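Local coordinates for protein histidinol-phosphatase (Listeria monocytogenes serotype 4b str. H7858, PDB 6NLR) that probably hydrolyses histidinol phosphate to histidinol and phosphate in histidine biosynthesis, using a trinuclear metal centre of the PHP family, at residues Asp4-Thr9 / Gly91-Tyr96. Residues are numbered along the deposited sequence; the frame is centred on the assembly and turned at random.
Sequences DGHTHT and GFEVDY. With CO (cobalt (II) ion), chain F; MN (manganese (II) ion), chain E.
E93 meets H6 and H8 through a shared cobalt ion, an example of how metal coordination, rather than direct bonding, can join two segments whose strands are not neighbours in their sheet. E93 OE1 lies 2.2 Å from the cobalt, while its other oxygen, OE2, binds a manganese at 2.1 Å, so the carboxylate bridges the two metals. With CG anti to the backbone N (chi1 -171°) and the chain extended beyond it, the carboxylate is placed at the cobalt. H6 NE2 reaches the cobalt at 2.1 Å and H8 NE2 at 2.2 Å. OE1 sits at the edge of both rings, but the carboxylate plane is 81° from the H6 ring and 43° from the H8 ring. H6, on strand 3-7, and H8, in the loop that follows, form the HxH motif of the PHP domain, a TIM-barrel relative, with strand 34-40 lying between the two segments. Water 2, 2.2 Å from the cobalt, also joins the two metals. D258 adds a further cobalt ligand, H123 and H181 also bind the manganese, and E39 and S121 are polar partners of H8 and E93 respectively. D4 OD1 accepts a hydrogen bond from the backbone N-H of H6, 3.0 Å from N to OD1, forming an Asx turn.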
loop_
_atom_site.group_PDB
_atom_site.type_symbol
_atom_site.label_atom_id
_atom_site.label_comp_id
_atom_site.label_asym_id
_atom_site.label_seq_id
_atom_site.Cartn_x
_atom_site.Cartn_y
_atom_site.Cartn_z
ATOM N N ASP A 4 -5.290 0.031 13.238
ATOM C CA ASP A 4 -4.309 0.344 12.173
ATOM C C ASP A 4 -4.201 -0.905 11.293
ATOM O O ASP A 4 -3.832 -1.982 11.808
ATOM C CB ASP A 4 -2.985 0.841 12.768
ATOM C CG ASP A 4 -2.010 1.389 11.730
ATOM O OD1 ASP A 4 -2.245 1.178 10.496
ATOM O OD2 ASP A 4 -0.992 2.016 12.153
ATOM N N GLY A 5 -4.540 -0.767 10.013
ATOM C CA GLY A 5 -4.546 -1.888 9.063
ATOM C C GLY A 5 -3.281 -1.952 8.238
ATOM O O GLY A 5 -3.244 -2.809 7.329
ATOM N N HIS A 6 -2.258 -1.128 8.508
ATOM C CA HIS A 6 -1.089 -1.038 7.588
ATOM C C HIS A 6 0.189 -0.598 8.325
ATOM O O HIS A 6 0.447 0.624 8.445
ATOM C CB HIS A 6 -1.479 -0.147 6.405
ATOM C CG HIS A 6 -0.551 -0.220 5.240
ATOM N ND1 HIS A 6 -0.944 0.177 3.979
ATOM C CD2 HIS A 6 0.744 -0.580 5.142
ATOM C CE1 HIS A 6 0.073 0.050 3.149
ATOM N NE2 HIS A 6 1.122 -0.416 3.836
ATOM N N THR A 7 1.010 -1.561 8.752
ATOM C CA THR A 7 2.321 -1.279 9.405
ATOM C C THR A 7 3.396 -2.228 8.880
ATOM O O THR A 7 3.060 -3.341 8.386
ATOM C CB THR A 7 2.237 -1.378 10.933
ATOM O OG1 THR A 7 2.148 -2.758 11.308
ATOM C CG2 THR A 7 1.064 -0.595 11.474
ATOM N N HIS A 8 4.635 -1.794 9.044
ATOM C CA HIS A 8 5.872 -2.483 8.604
ATOM C C HIS A 8 6.764 -2.727 9.823
ATOM O O HIS A 8 6.387 -2.306 10.938
ATOM C CB HIS A 8 6.518 -1.662 7.473
ATOM C CG HIS A 8 5.654 -1.617 6.255
ATOM N ND1 HIS A 8 5.628 -2.653 5.337
ATOM C CD2 HIS A 8 4.731 -0.724 5.839
ATOM C CE1 HIS A 8 4.763 -2.362 4.377
ATOM N NE2 HIS A 8 4.171 -1.200 4.687
ATOM N N THR A 9 7.916 -3.369 9.610
ATOM C CA THR A 9 8.761 -3.959 10.671
ATOM C C THR A 9 10.236 -3.799 10.317
ATOM O O THR A 9 10.543 -3.230 9.242
ATOM C CB THR A 9 8.439 -5.453 10.823
ATOM O OG1 THR A 9 8.913 -6.172 9.678
ATOM C CG2 THR A 9 6.960 -5.711 10.982
ATOM N N GLY A 91 0.215 -10.494 8.087
ATOM C CA GLY A 91 0.092 -10.781 6.653
ATOM C C GLY A 91 1.112 -10.004 5.871
ATOM O O GLY A 91 2.214 -9.733 6.402
ATOM N N PHE A 92 0.778 -9.693 4.631
ATOM C CA PHE A 92 1.686 -8.988 3.708
ATOM C C PHE A 92 0.981 -7.811 3.065
ATOM O O PHE A 92 -0.255 -7.862 2.829
ATOM C CB PHE A 92 2.149 -9.949 2.611
ATOM C CG PHE A 92 2.923 -11.121 3.141
ATOM C CD1 PHE A 92 4.240 -10.968 3.560
ATOM C CD2 PHE A 92 2.319 -12.363 3.258
ATOM C CE1 PHE A 92 4.952 -12.042 4.076
ATOM C CE2 PHE A 92 3.047 -13.442 3.737
ATOM C CZ PHE A 92 4.356 -13.279 4.139
ATOM N N GLU A 93 1.776 -6.790 2.759
ATOM C CA GLU A 93 1.499 -5.845 1.667
ATOM C C GLU A 93 2.020 -6.536 0.409
ATOM O O GLU A 93 3.262 -6.623 0.221
ATOM C CB GLU A 93 2.137 -4.483 1.882
ATOM C CG GLU A 93 1.636 -3.476 0.855
ATOM C CD GLU A 93 2.213 -2.083 0.979
ATOM O OE1 GLU A 93 3.052 -1.885 1.879
ATOM O OE2 GLU A 93 1.808 -1.204 0.178
ATOM N N VAL A 94 1.085 -7.062 -0.376
ATOM C CA VAL A 94 1.371 -7.854 -1.591
ATOM C C VAL A 94 1.435 -6.888 -2.769
ATOM O O VAL A 94 0.462 -6.175 -3.007
ATOM C CB VAL A 94 0.318 -8.952 -1.777
ATOM C CG1 VAL A 94 0.628 -9.802 -2.992
ATOM C CG2 VAL A 94 0.207 -9.819 -0.524
ATOM N N ASP A 95 2.553 -6.881 -3.488
ATOM C CA ASP A 95 2.659 -6.148 -4.771
ATOM C C ASP A 95 1.728 -6.821 -5.778
ATOM O O ASP A 95 1.813 -8.068 -5.945
ATOM C CB ASP A 95 4.096 -6.117 -5.287
ATOM C CG ASP A 95 4.875 -4.981 -4.671
ATOM O OD1 ASP A 95 4.794 -3.845 -5.215
ATOM O OD2 ASP A 95 5.477 -5.229 -3.623
ATOM N N TYR A 96 0.885 -6.029 -6.430
ATOM C CA TYR A 96 0.276 -6.413 -7.718
ATOM C C TYR A 96 1.352 -6.157 -8.783
ATOM O O TYR A 96 1.746 -4.988 -9.014
ATOM C CB TYR A 96 -1.051 -5.709 -7.992
ATOM C CG TYR A 96 -1.663 -6.224 -9.262
ATOM C CD1 TYR A 96 -2.158 -7.524 -9.328
ATOM C CD2 TYR A 96 -1.640 -5.480 -10.427
ATOM C CE1 TYR A 96 -2.653 -8.045 -10.514
ATOM C CE2 TYR A 96 -2.157 -5.982 -11.611
ATOM C CZ TYR A 96 -2.657 -7.268 -11.649
ATOM O OH TYR A 96 -3.151 -7.758 -12.805
HETATM CO CO CO F . 3.100 -0.104 3.109
HETATM MN MN MN E . 2.761 0.554 -0.394
HETATM O O HOH W 1 3.539 2.660 -0.991
HETATM O O HOH W 2 2.509 1.044 1.320
#